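Local structure of ornithine aminotransferase (Plasmodium falciparum, 3LG0) at residues S137-V142 with D191-A196; Y120-K125 with D279-L284; I141-N146 with L175-D180. The protein catalyses the pyridoxal-phosphate-dependent transfer of the delta-amino group of L-ornithine to 2-oxoglutarate, yielding glutamate semialdehyde and L-glutamate. One frame throughout, in Å; residues are numbered along the deposited sequence.

Interaction 1 of 3, residues S137-V142 with D191-A196; sequences SAKIIV and DPNVCA
Three backbone hydrogen bonds join K139-I141 to N193-A196 as parallel neighbours in the seven-stranded mixed sheet of the large domain, the layer expected of a fold type I aminotransferase. K139 is held through both its N and its O: the N donates to N193 O at 2.7 Å, within the carbonyl plane, and the O accepts from C195 N at 2.9 Å. The third bond, I141 N to A196 O at 2.9 Å, is the straightest (172° at the hydrogen). I141 N thus bonds to A196 O, where a regular parallel ladder would use C195 O, and C195 has a non-extended backbone (psi -27°). The two short axes cross at 57°.

The second strand is led in by a type I turn, D191-V194, whose start is an Asx turn: N193 N reaches D191 OD1 at 3.1 Å, approaching from above the carboxylate plane. D191 OD2 lies 3.4 Å from K139 CD, the lysine chain crossing the aspartate at about a right angle. Bending only at its last torsion, that chain leaves K139 NZ 4.4 Å from D191 OD2, beyond a salt bridge, though the opposite charges may still attract weakly.

Apolar packing occupies both faces. On the side of helix 112-129, C195 SG sits between its own N and carbonyl carbon and meets I140 CG1 at 3.8 Å. On the opposite face, toward helix 182-189, I141 crosses V194 nearly at right angles, its CD1 resting 3.6 Å from V194 CG1.

Interaction 2 of 3, residues Y120-K125 with D279-L284; sequences YKLCRK and DVMLVL
Residues 120-125 form a regular helical turn, with R124 N bonded to Y120 O and K125 N to K121 O, whereas 279-281 ends a four-residue helix and the chain continues into a type I turn, M281-L284. V283 N and L284 N still bond back to V280 O and M281 O, so the chain stays coiled where it meets the helix. The nearest backbone approaches are K125 to V283, 6.5 Å between CA atoms, and L122 to L284, 6.8 Å; the space between them is bridged by side chains.

L122 does so with one methyl. Its CG is anti to the backbone N (chi1 175°); with chi2 near 58°, this brings L122 CD1 to 3.5 Å from V280 O and to 3.7 Å from L284 CG, the two leucines crossing at about a right angle. L122 CD2 turns to M281, 4.5 Å from its SD.

The arrangement belongs to the alpha/beta/alpha sandwich of the large PLP-binding domain of a fold type I aminotransferase, where helix 112-129 lies on the central sheet: C123 faces strands 194-199 and 229-233, while L122 and K125 look to the 279-284 turn. On its far side that turn is part of the dimer contact, M281 packing on A22 and L282 on H23 of the second subunit.

K125 and V283 slide past each other in opposite directions. V283 CG1 meets K125 CB at 3.5 Å, from a side chain whose chi1 of 127° is nearly eclipsed. Extended beyond CG, the lysine's methylenes then run along the V283 carbonyl, K125 CE standing 3.3 Å from V283 O.

Interaction 3 of 3, residues I141-N146 with L175-D180; sequences IVCNNN and LKVPYD
V142 makes two bonds of the parallel ladder between 141-143 and 175-177: its N donates to L175 O at 2.8 Å and its O accepts from V177 N at 3.0 Å. Both donors come in nearly along the C=O axis. I141, V142 and C143 pair with L175, K176 and V177, the short axes standing at 38°.

I141, C143, L175 and V177 share one face. I141 CG2, the branch anti to the backbone N, touches V177 CG2 at 3.9 Å, while I141 CG1 lies 4.0 Å from L175 CB. C143 SG meets Y179 at the ring edge: it is 3.8 Å from Y179 CD1 and 5.1 Å from the ring centroid, 82° off the normal and so practically in the ring plane. On the reverse face V142 and K176 run side by side, V142 CG2 3.9 Å from K176 CG. Beyond the strand end, N144 crosses the extended lysine chain, its OD1 3.9 Å from K176 CD.

Y179 is positioned from outside, its OH hydrogen-bonded to E200 O and its ring meeting that of Y215. Within the chain, strand 174-177 is the sheet's edge and 139-143 separates it from 194-199; helix 182-189 packs over the I141 and V177 face, through L189 and E188, and helix 215-226 adjoins Y179 and D180.

Strand 139-143 ties the set together: interactions 1 and 3, centres 13 Å apart, use its two edges and share I141 and V142, and I140 O to L175 N (2.8 Å) continues the ladder of interaction 3 back into interaction 1. Interaction 2, 13 Å from interaction 1 centre to centre, reaches it through helix 112-129, which packs on the sheet: R124 NE lies 3.1 Å from A138 O and C123 SG 3.4 Å from A196 CB. Interactions 2 and 3 have centres 21 Å and nearest atoms about 5 Å apart, without contact. All three lie away from K262, the probable cofactor lysine. The cysteines of a probable reversible disulfide, C154 and C163, fall in the unmodelled 148-169, which in sequence lies between the two strands of interaction 3.

Interaction 1 of 3, residues S137-V142 with D191-A196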
ATOM      1  N   SER A 137      -7.124 -24.269 -12.133  1.00 56.57           N
ATOM      2  CA  SER A 137      -7.608 -23.927 -13.462  1.00 51.89           C
ATOM      3  C   SER A 137      -8.784 -22.952 -13.466  1.00 49.79           C
ATOM      4  O   SER A 137      -9.467 -22.804 -14.481  1.00 56.23           O
ATOM      5  CB  SER A 137      -7.981 -25.195 -14.229  1.00 60.95           C
ATOM      6  OG  SER A 137      -9.156 -25.776 -13.693  1.00 64.45           O
ATOM      7  N   ALA A 138      -9.021 -22.277 -12.346  1.00 48.98           N
ATOM      8  CA  ALA A 138     -10.057 -21.254 -12.318  1.00 41.23           C
ATOM      9  C   ALA A 138      -9.624 -20.096 -13.212  1.00 42.10           C
ATOM     10  O   ALA A 138      -8.509 -19.577 -13.098  1.00 44.83           O
ATOM     11  CB  ALA A 138     -10.319 -20.784 -10.902  1.00 41.13           C
ATOM     12  N   LYS A 139     -10.504 -19.708 -14.119  1.00 35.74           N
ATOM     13  CA  LYS A 139     -10.190 -18.662 -15.071  1.00 45.62           C
ATOM     14  C   LYS A 139     -10.976 -17.396 -14.773  1.00 39.30           C
ATOM     15  O   LYS A 139     -12.145 -17.459 -14.410  1.00 44.07           O
ATOM     16  CB  LYS A 139     -10.486 -19.140 -16.496  1.00 52.25           C
ATOM     17  CG  LYS A 139      -9.485 -20.135 -17.029  1.00 55.46           C
ATOM     18  CD  LYS A 139      -9.914 -20.678 -18.384  1.00 62.98           C
ATOM     19  CE  LYS A 139      -8.899 -21.689 -18.907  1.00 67.42           C
ATOM     20  NZ  LYS A 139      -8.650 -22.812 -17.948  1.00 59.95           N
ATOM     21  N   ILE A 140     -10.320 -16.252 -14.917  1.00 39.88           N
ATOM     22  CA  ILE A 140     -10.979 -14.963 -14.766  1.00 39.83           C
ATOM     23  C   ILE A 140     -10.998 -14.231 -16.105  1.00 44.11           C
ATOM     24  O   ILE A 140      -9.991 -14.146 -16.812  1.00 36.07           O
ATOM     25  CB  ILE A 140     -10.269 -14.059 -13.727  1.00 42.11           C
ATOM     26  CG1 ILE A 140     -10.250 -14.711 -12.348  1.00 32.35           C
ATOM     27  CG2 ILE A 140     -10.935 -12.670 -13.674  1.00 30.81           C
ATOM     28  CD1 ILE A 140      -9.280 -14.030 -11.371  1.00 32.86           C
ATOM     29  N   ILE A 141     -12.150 -13.690 -16.446  1.00 38.90           N
ATOM     30  CA  ILE A 141     -12.269 -12.911 -17.659  1.00 40.48           C
ATOM     31  C   ILE A 141     -12.053 -11.429 -17.350  1.00 37.89           C
ATOM     32  O   ILE A 141     -12.641 -10.901 -16.412  1.00 33.20           O
ATOM     33  CB  ILE A 141     -13.666 -13.109 -18.277  1.00 46.79           C
ATOM     34  CG1 ILE A 141     -13.866 -14.579 -18.660  1.00 47.77           C
ATOM     35  CG2 ILE A 141     -13.863 -12.182 -19.471  1.00 50.38           C
ATOM     36  CD1 ILE A 141     -15.303 -14.936 -18.962  1.00 66.90           C
ATOM     37  N   VAL A 142     -11.208 -10.768 -18.134  1.00 34.39           N
ATOM     38  CA  VAL A 142     -11.051  -9.325 -18.030  1.00 42.81           C
ATOM     39  C   VAL A 142     -11.172  -8.680 -19.392  1.00 41.22           C
ATOM     40  O   VAL A 142     -11.146  -9.361 -20.417  1.00 38.68           O
ATOM     41  CB  VAL A 142      -9.696  -8.958 -17.444  1.00 39.63           C
ATOM     42  CG1 VAL A 142      -9.669  -9.290 -15.965  1.00 28.40           C
ATOM     43  CG2 VAL A 142      -8.585  -9.695 -18.193  1.00 44.25           C
ATOM     44  N   ASP A 191     -16.921 -21.504 -21.179  1.00 65.43           N
ATOM     45  CA  ASP A 191     -15.922 -22.261 -20.431  1.00 61.47           C
ATOM     46  C   ASP A 191     -16.384 -22.441 -18.984  1.00 65.07           C
ATOM     47  O   ASP A 191     -16.636 -21.469 -18.272  1.00 66.37           O
ATOM     48  CB  ASP A 191     -14.564 -21.560 -20.499  1.00 53.02           C
ATOM     49  CG  ASP A 191     -13.420 -22.452 -20.070  1.00 64.13           C
ATOM     50  OD1 ASP A 191     -13.679 -23.480 -19.409  1.00 73.98           O
ATOM     51  OD2 ASP A 191     -12.254 -22.119 -20.386  1.00 65.87           O
ATOM     52  N   PRO A 192     -16.545 -23.702 -18.562  1.00 76.47           N
ATOM     53  CA  PRO A 192     -17.039 -24.051 -17.226  1.00 73.85           C
ATOM     54  C   PRO A 192     -16.038 -23.668 -16.141  1.00 59.61           C
ATOM     55  O   PRO A 192     -16.404 -23.587 -14.971  1.00 54.59           O
ATOM     56  CB  PRO A 192     -17.163 -25.580 -17.302  1.00 71.98           C
ATOM     57  CG  PRO A 192     -16.170 -25.970 -18.369  1.00 70.78           C
ATOM     58  CD  PRO A 192     -16.370 -24.902 -19.397  1.00 73.92           C
ATOM     59  N   ASN A 193     -14.790 -23.435 -16.533  1.00 59.37           N
ATOM     60  CA  ASN A 193     -13.738 -23.098 -15.585  1.00 61.22           C
ATOM     61  C   ASN A 193     -13.633 -21.603 -15.270  1.00 57.79           C
ATOM     62  O   ASN A 193     -12.698 -21.163 -14.609  1.00 56.00           O
ATOM     63  CB  ASN A 193     -12.398 -23.619 -16.082  1.00 62.47           C
ATOM     64  CG  ASN A 193     -12.401 -25.112 -16.272  1.00 65.06           C
ATOM     65  OD1 ASN A 193     -12.978 -25.846 -15.473  1.00 65.91           O
ATOM     66  ND2 ASN A 193     -11.753 -25.574 -17.334  1.00 75.57           N
ATOM     67  N   VAL A 194     -14.596 -20.827 -15.740  1.00 45.13           N
ATOM     68  CA  VAL A 194     -14.615 -19.404 -15.463  1.00 46.96           C
ATOM     69  C   VAL A 194     -15.293 -19.167 -14.124  1.00 52.25           C
ATOM     70  O   VAL A 194     -16.385 -19.683 -13.880  1.00 43.47           O
ATOM     71  CB  VAL A 194     -15.345 -18.633 -16.582  1.00 45.43           C
ATOM     72  CG1 VAL A 194     -15.524 -17.172 -16.211  1.00 42.67           C
ATOM     73  CG2 VAL A 194     -14.585 -18.777 -17.884  1.00 45.06           C
ATOM     74  N   CYS A 195     -14.639 -18.401 -13.251  1.00 41.90           N
ATOM     75  CA  CYS A 195     -15.200 -18.109 -11.930  1.00 40.09           C
ATOM     76  C   CYS A 195     -15.716 -16.667 -11.827  1.00 43.29           C
ATOM     77  O   CYS A 195     -16.627 -16.368 -11.043  1.00 40.43           O
ATOM     78  CB  CYS A 195     -14.161 -18.382 -10.833  1.00 38.68           C
ATOM     79  SG  CYS A 195     -12.635 -17.388 -11.025  1.00 42.34           S
ATOM     80  N   ALA A 196     -15.128 -15.770 -12.617  1.00 45.90           N
ATOM     81  CA  ALA A 196     -15.486 -14.357 -12.519  1.00 42.54           C
ATOM     82  C   ALA A 196     -15.207 -13.549 -13.776  1.00 31.66           C
ATOM     83  O   ALA A 196     -14.343 -13.886 -14.584  1.00 37.56           O
ATOM     84  CB  ALA A 196     -14.794 -13.707 -11.306  1.00 24.86           C
TER

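Interaction 2 of 3, residues Y120-K125 with D279-L284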
ATOM      1  N   TYR A 120      -8.697 -11.313  -7.253  1.00 29.16           N
ATOM      2  CA  TYR A 120      -8.383 -12.495  -8.063  1.00 30.60           C
ATOM      3  C   TYR A 120      -8.427 -13.736  -7.181  1.00 34.87           C
ATOM      4  O   TYR A 120      -9.008 -14.758  -7.555  1.00 33.42           O
ATOM      5  CB  TYR A 120      -7.000 -12.412  -8.733  1.00 26.30           C
ATOM      6  CG  TYR A 120      -6.790 -11.200  -9.589  1.00 24.53           C
ATOM      7  CD1 TYR A 120      -7.857 -10.560 -10.178  1.00 22.97           C
ATOM      8  CD2 TYR A 120      -5.521 -10.688  -9.797  1.00 29.28           C
ATOM      9  CE1 TYR A 120      -7.681  -9.447 -10.954  1.00 32.20           C
ATOM     10  CE2 TYR A 120      -5.327  -9.570 -10.576  1.00 25.86           C
ATOM     11  CZ  TYR A 120      -6.413  -8.948 -11.158  1.00 31.47           C
ATOM     12  OH  TYR A 120      -6.250  -7.823 -11.950  1.00 33.23           O
ATOM     13  N   LYS A 121      -7.804 -13.646  -6.010  1.00 33.10           N
ATOM     14  CA  LYS A 121      -7.757 -14.778  -5.094  1.00 31.43           C
ATOM     15  C   LYS A 121      -9.145 -15.129  -4.599  1.00 35.09           C
ATOM     16  O   LYS A 121      -9.507 -16.296  -4.520  1.00 28.31           O
ATOM     17  CB  LYS A 121      -6.835 -14.490  -3.914  1.00 36.97           C
ATOM     18  CG  LYS A 121      -5.376 -14.303  -4.324  1.00 59.63           C
ATOM     19  CD  LYS A 121      -4.481 -14.064  -3.121  1.00 73.70           C
ATOM     20  CE  LYS A 121      -3.026 -13.900  -3.535  1.00 68.30           C
ATOM     21  NZ  LYS A 121      -2.177 -13.553  -2.361  1.00 73.80           N
ATOM     22  N   LEU A 122      -9.926 -14.104  -4.287  1.00 32.95           N
ATOM     23  CA  LEU A 122     -11.273 -14.321  -3.781  1.00 34.76           C
ATOM     24  C   LEU A 122     -12.105 -15.049  -4.834  1.00 37.60           C
ATOM     25  O   LEU A 122     -12.796 -16.020  -4.530  1.00 34.76           O
ATOM     26  CB  LEU A 122     -11.931 -12.989  -3.406  1.00 26.44           C
ATOM     27  CG  LEU A 122     -13.396 -13.015  -2.966  1.00 36.76           C
ATOM     28  CD1 LEU A 122     -13.553 -13.932  -1.746  1.00 30.04           C
ATOM     29  CD2 LEU A 122     -13.920 -11.601  -2.658  1.00 27.64           C
ATOM     30  N   CYS A 123     -12.021 -14.569  -6.072  1.00 33.73           N
ATOM     31  CA  CYS A 123     -12.787 -15.123  -7.178  1.00 32.62           C
ATOM     32  C   CYS A 123     -12.445 -16.580  -7.443  1.00 34.08           C
ATOM     33  O   CYS A 123     -13.332 -17.403  -7.614  1.00 30.80           O
ATOM     34  CB  CYS A 123     -12.548 -14.306  -8.449  1.00 25.68           C
ATOM     35  SG  CYS A 123     -13.356 -12.706  -8.419  1.00 35.76           S
ATOM     36  N   ARG A 124     -11.155 -16.889  -7.491  1.00 28.80           N
ATOM     37  CA  ARG A 124     -10.724 -18.247  -7.789  1.00 34.40           C
ATOM     38  C   ARG A 124     -11.069 -19.208  -6.664  1.00 40.75           C
ATOM     39  O   ARG A 124     -11.455 -20.344  -6.915  1.00 49.59           O
ATOM     40  CB  ARG A 124      -9.229 -18.299  -8.086  1.00 29.65           C
ATOM     41  CG  ARG A 124      -8.861 -17.551  -9.357  1.00 34.19           C
ATOM     42  CD  ARG A 124      -7.495 -17.967  -9.899  1.00 39.50           C
ATOM     43  NE  ARG A 124      -7.316 -17.420 -11.241  1.00 52.98           N
ATOM     44  CZ  ARG A 124      -6.534 -16.386 -11.524  1.00 51.79           C
ATOM     45  NH1 ARG A 124      -5.834 -15.804 -10.555  1.00 43.87           N
ATOM     46  NH2 ARG A 124      -6.443 -15.947 -12.775  1.00 53.96           N
ATOM     47  N   LYS A 125     -10.944 -18.743  -5.431  1.00 35.20           N
ATOM     48  CA  LYS A 125     -11.260 -19.568  -4.274  1.00 40.65           C
ATOM     49  C   LYS A 125     -12.762 -19.830  -4.167  1.00 37.70           C
ATOM     50  O   LYS A 125     -13.169 -20.887  -3.722  1.00 40.08           O
ATOM     51  CB  LYS A 125     -10.717 -18.938  -2.980  1.00 34.50           C
ATOM     52  CG  LYS A 125     -10.570 -19.932  -1.828  1.00 49.69           C
ATOM     53  CD  LYS A 125      -9.675 -19.383  -0.726  1.00 73.43           C
ATOM     54  CE  LYS A 125      -9.570 -20.341   0.465  1.00 71.86           C
ATOM     55  NZ  LYS A 125      -8.744 -19.764   1.578  1.00 70.89           N
ATOM     56  N   ASP A 279     -21.849 -15.475   0.939  1.00 29.69           N
ATOM     57  CA  ASP A 279     -21.576 -16.632   0.090  1.00 37.15           C
ATOM     58  C   ASP A 279     -20.251 -16.560  -0.669  1.00 43.91           C
ATOM     59  O   ASP A 279     -19.637 -17.595  -0.936  1.00 45.85           O
ATOM     60  CB  ASP A 279     -22.744 -16.955  -0.857  1.00 42.32           C
ATOM     61  CG  ASP A 279     -23.188 -15.759  -1.688  1.00 54.35           C
ATOM     62  OD1 ASP A 279     -23.416 -14.674  -1.108  1.00 60.40           O
ATOM     63  OD2 ASP A 279     -23.336 -15.912  -2.924  1.00 55.01           O
ATOM     64  N   VAL A 280     -19.809 -15.354  -1.032  1.00 42.74           N
ATOM     65  CA  VAL A 280     -18.488 -15.205  -1.636  1.00 34.54           C
ATOM     66  C   VAL A 280     -17.404 -14.911  -0.595  1.00 29.95           C
ATOM     67  O   VAL A 280     -16.381 -15.582  -0.570  1.00 35.94           O
ATOM     68  CB  VAL A 280     -18.444 -14.142  -2.772  1.00 40.55           C
ATOM     69  CG1 VAL A 280     -19.348 -14.547  -3.927  1.00 46.01           C
ATOM     70  CG2 VAL A 280     -18.860 -12.806  -2.248  1.00 57.18           C
ATOM     71  N   MET A 281     -17.630 -13.934   0.280  1.00 32.35           N
ATOM     72  CA  MET A 281     -16.573 -13.512   1.207  1.00 30.97           C
ATOM     73  C   MET A 281     -16.086 -14.609   2.158  1.00 33.10           C
ATOM     74  O   MET A 281     -14.901 -14.683   2.446  1.00 38.83           O
ATOM     75  CB  MET A 281     -17.002 -12.283   1.998  1.00 23.57           C
ATOM     76  CG  MET A 281     -15.853 -11.588   2.717  1.00 32.25           C
ATOM     77  SD  MET A 281     -14.803 -10.584   1.623  1.00 35.64           S
ATOM     78  CE  MET A 281     -15.700  -9.032   1.646  1.00 24.25           C
ATOM     79  N   LEU A 282     -16.992 -15.457   2.645  1.00 30.29           N
ATOM     80  CA  LEU A 282     -16.621 -16.432   3.669  1.00 37.08           C
ATOM     81  C   LEU A 282     -15.757 -17.555   3.109  1.00 37.47           C
ATOM     82  O   LEU A 282     -15.301 -18.441   3.835  1.00 46.19           O
ATOM     83  CB  LEU A 282     -17.858 -16.988   4.356  1.00 41.18           C
ATOM     84  CG  LEU A 282     -18.521 -15.968   5.278  1.00 39.59           C
ATOM     85  CD1 LEU A 282     -19.888 -16.467   5.761  1.00 32.22           C
ATOM     86  CD2 LEU A 282     -17.579 -15.638   6.440  1.00 34.57           C
ATOM     87  N   VAL A 283     -15.540 -17.496   1.806  1.00 34.58           N
ATOM     88  CA  VAL A 283     -14.691 -18.434   1.107  1.00 35.88           C
ATOM     89  C   VAL A 283     -13.241 -18.239   1.559  1.00 47.63           C
ATOM     90  O   VAL A 283     -12.427 -19.158   1.477  1.00 59.95           O
ATOM     91  CB  VAL A 283     -14.870 -18.217  -0.417  1.00 52.53           C
ATOM     92  CG1 VAL A 283     -13.540 -18.010  -1.130  1.00 41.87           C
ATOM     93  CG2 VAL A 283     -15.725 -19.333  -1.033  1.00 37.50           C
ATOM     94  N   LEU A 284     -12.932 -17.037   2.051  1.00 45.95           N
ATOM     95  CA  LEU A 284     -11.608 -16.723   2.593  1.00 40.33           C
ATOM     96  C   LEU A 284     -11.501 -17.174   4.046  1.00 48.00           C
ATOM     97  O   LEU A 284     -12.394 -16.903   4.858  1.00 45.63           O
ATOM     98  CB  LEU A 284     -11.340 -15.224   2.503  1.00 41.28           C
ATOM     99  CG  LEU A 284     -11.230 -14.601   1.112  1.00 34.90           C
ATOM    100  CD1 LEU A 284     -11.376 -13.100   1.201  1.00 34.13           C
ATOM    101  CD2 LEU A 284      -9.907 -14.968   0.495  1.00 37.45           C
TER

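Interaction 3 of 3, residues I141-N146 with L175-D180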
ATOM      1  N   ILE A 141     -12.150 -13.690 -16.446  1.00 38.90           N
ATOM      2  CA  ILE A 141     -12.269 -12.911 -17.659  1.00 40.48           C
ATOM      3  C   ILE A 141     -12.053 -11.429 -17.350  1.00 37.89           C
ATOM      4  O   ILE A 141     -12.641 -10.901 -16.412  1.00 33.20           O
ATOM      5  CB  ILE A 141     -13.666 -13.109 -18.277  1.00 46.79           C
ATOM      6  CG1 ILE A 141     -13.866 -14.579 -18.660  1.00 47.77           C
ATOM      7  CG2 ILE A 141     -13.863 -12.182 -19.471  1.00 50.38           C
ATOM      8  CD1 ILE A 141     -15.303 -14.936 -18.962  1.00 66.90           C
ATOM      9  N   VAL A 142     -11.208 -10.768 -18.134  1.00 34.39           N
ATOM     10  CA  VAL A 142     -11.051  -9.325 -18.030  1.00 42.81           C
ATOM     11  C   VAL A 142     -11.172  -8.680 -19.392  1.00 41.22           C
ATOM     12  O   VAL A 142     -11.146  -9.361 -20.417  1.00 38.68           O
ATOM     13  CB  VAL A 142      -9.696  -8.958 -17.444  1.00 39.63           C
ATOM     14  CG1 VAL A 142      -9.669  -9.290 -15.965  1.00 28.40           C
ATOM     15  CG2 VAL A 142      -8.585  -9.695 -18.193  1.00 44.25           C
ATOM     16  N   CYS A 143     -11.308  -7.364 -19.413  1.00 41.52           N
ATOM     17  CA  CYS A 143     -11.387  -6.674 -20.690  1.00 38.70           C
ATOM     18  C   CYS A 143     -10.033  -6.310 -21.250  1.00 54.76           C
ATOM     19  O   CYS A 143      -9.049  -6.203 -20.518  1.00 57.26           O
ATOM     20  CB  CYS A 143     -12.282  -5.465 -20.611  1.00 35.85           C
ATOM     21  SG  CYS A 143     -13.960  -5.975 -20.437  1.00 47.97           S
ATOM     22  N   ASN A 144     -10.017  -6.091 -22.560  1.00 62.09           N
ATOM     23  CA  ASN A 144      -8.796  -6.128 -23.353  1.00 72.63           C
ATOM     24  C   ASN A 144      -7.789  -5.000 -23.131  1.00 77.37           C
ATOM     25  O   ASN A 144      -6.623  -5.254 -22.810  1.00 87.62           O
ATOM     26  CB  ASN A 144      -9.151  -6.226 -24.838  1.00 79.56           C
ATOM     27  CG  ASN A 144      -8.388  -7.325 -25.539  1.00 71.84           C
ATOM     28  OD1 ASN A 144      -7.212  -7.551 -25.259  1.00 80.39           O
ATOM     29  ND2 ASN A 144      -9.057  -8.028 -26.445  1.00 76.00           N
ATOM     30  N   ASN A 145      -8.226  -3.760 -23.311  1.00 63.28           N
ATOM     31  CA  ASN A 145      -7.275  -2.649 -23.367  1.00 84.22           C
ATOM     32  C   ASN A 145      -7.037  -2.003 -22.021  1.00 76.94           C
ATOM     33  O   ASN A 145      -6.118  -1.204 -21.849  1.00 93.11           O
ATOM     34  CB  ASN A 145      -7.736  -1.589 -24.371  1.00 74.22           C
ATOM     35  CG  ASN A 145      -7.468  -1.989 -25.807  1.00 89.88           C
ATOM     36  OD1 ASN A 145      -6.550  -2.759 -26.086  1.00 92.76           O
ATOM     37  ND2 ASN A 145      -8.266  -1.461 -26.730  1.00 98.21           N
ATOM     38  N   ASN A 146      -7.873  -2.356 -21.060  1.00 77.38           N
ATOM     39  CA  ASN A 146      -7.885  -1.642 -19.805  1.00 82.29           C
ATOM     40  C   ASN A 146      -7.513  -2.513 -18.610  1.00 86.48           C
ATOM     41  O   ASN A 146      -6.466  -2.314 -17.989  1.00 85.98           O
ATOM     42  CB  ASN A 146      -9.256  -1.001 -19.609  1.00 83.91           C
ATOM     43  CG  ASN A 146      -9.371  -0.266 -18.305  1.00 76.22           C
ATOM     44  OD1 ASN A 146      -9.108   0.937 -18.241  1.00 62.28           O
ATOM     45  ND2 ASN A 146      -9.762  -0.984 -17.244  1.00 67.11           N
ATOM     46  N   LEU A 175      -8.641 -14.574 -19.224  1.00 46.65           N
ATOM     47  CA  LEU A 175      -9.214 -14.581 -20.558  1.00 46.70           C
ATOM     48  C   LEU A 175      -9.590 -13.159 -20.907  1.00 49.23           C
ATOM     49  O   LEU A 175     -10.288 -12.492 -20.148  1.00 52.97           O
ATOM     50  CB  LEU A 175     -10.461 -15.473 -20.611  1.00 50.77           C
ATOM     51  CG  LEU A 175     -10.327 -16.947 -20.200  1.00 57.92           C
ATOM     52  CD1 LEU A 175     -11.673 -17.649 -20.313  1.00 50.83           C
ATOM     53  CD2 LEU A 175      -9.268 -17.682 -21.011  1.00 57.25           C
ATOM     54  N   LYS A 176      -9.132 -12.690 -22.061  1.00 56.46           N
ATOM     55  CA  LYS A 176      -9.368 -11.303 -22.450  1.00 50.78           C
ATOM     56  C   LYS A 176     -10.424 -11.172 -23.538  1.00 47.82           C
ATOM     57  O   LYS A 176     -10.321 -11.786 -24.592  1.00 62.96           O
ATOM     58  CB  LYS A 176      -8.060 -10.636 -22.878  1.00 49.32           C
ATOM     59  CG  LYS A 176      -7.094 -10.395 -21.725  1.00 61.44           C
ATOM     60  CD  LYS A 176      -6.015  -9.380 -22.085  1.00 77.14           C
ATOM     61  CE  LYS A 176      -5.078  -9.126 -20.906  1.00 87.63           C
ATOM     62  NZ  LYS A 176      -4.061  -8.079 -21.213  1.00 98.30           N
ATOM     63  N   VAL A 177     -11.445 -10.375 -23.262  1.00 44.45           N
ATOM     64  CA  VAL A 177     -12.455 -10.047 -24.245  1.00 44.00           C
ATOM     65  C   VAL A 177     -12.501  -8.539 -24.486  1.00 53.45           C
ATOM     66  O   VAL A 177     -12.084  -7.752 -23.639  1.00 51.37           O
ATOM     67  CB  VAL A 177     -13.842 -10.492 -23.780  1.00 52.15           C
ATOM     68  CG1 VAL A 177     -13.877 -12.002 -23.582  1.00 55.67           C
ATOM     69  CG2 VAL A 177     -14.238  -9.748 -22.503  1.00 45.00           C
ATOM     70  N   PRO A 178     -13.007  -8.129 -25.653  1.00 58.37           N
ATOM     71  CA  PRO A 178     -13.180  -6.696 -25.904  1.00 51.25           C
ATOM     72  C   PRO A 178     -14.227  -6.106 -24.971  1.00 46.92           C
ATOM     73  O   PRO A 178     -15.172  -6.797 -24.593  1.00 49.19           O
ATOM     74  CB  PRO A 178     -13.690  -6.655 -27.351  1.00 49.53           C
ATOM     75  CG  PRO A 178     -13.198  -7.931 -27.958  1.00 53.16           C
ATOM     76  CD  PRO A 178     -13.260  -8.945 -26.852  1.00 53.34           C
ATOM     77  N   TYR A 179     -14.048  -4.839 -24.614  1.00 46.28           N
ATOM     78  CA  TYR A 179     -15.012  -4.094 -23.826  1.00 38.53           C
ATOM     79  C   TYR A 179     -16.296  -3.865 -24.620  1.00 46.81           C
ATOM     80  O   TYR A 179     -16.259  -3.709 -25.838  1.00 49.23           O
ATOM     81  CB  TYR A 179     -14.413  -2.730 -23.447  1.00 38.64           C
ATOM     82  CG  TYR A 179     -15.160  -1.993 -22.349  1.00 36.40           C
ATOM     83  CD1 TYR A 179     -15.171  -2.475 -21.043  1.00 27.96           C
ATOM     84  CD2 TYR A 179     -15.820  -0.812 -22.612  1.00 30.82           C
ATOM     85  CE1 TYR A 179     -15.847  -1.807 -20.039  1.00 31.98           C
ATOM     86  CE2 TYR A 179     -16.486  -0.137 -21.619  1.00 30.71           C
ATOM     87  CZ  TYR A 179     -16.502  -0.638 -20.334  1.00 32.64           C
ATOM     88  OH  TYR A 179     -17.170   0.042 -19.334  1.00 38.04           O
ATOM     89  N   ASP A 180     -17.424  -3.835 -23.918  1.00 43.04           N
ATOM     90  CA  ASP A 180     -18.704  -3.454 -24.512  1.00 43.49           C
ATOM     91  C   ASP A 180     -19.149  -4.413 -25.618  1.00 59.08           C
ATOM     92  O   ASP A 180     -19.879  -4.021 -26.533  1.00 49.29           O
ATOM     93  CB  ASP A 180     -18.636  -2.034 -25.064  1.00 42.46           C
ATOM     94  CG  ASP A 180     -20.003  -1.377 -25.156  1.00 47.80           C
ATOM     95  OD1 ASP A 180     -21.012  -2.043 -24.851  1.00 57.61           O
ATOM     96  OD2 ASP A 180     -20.071  -0.184 -25.520  1.00 58.18           O
TER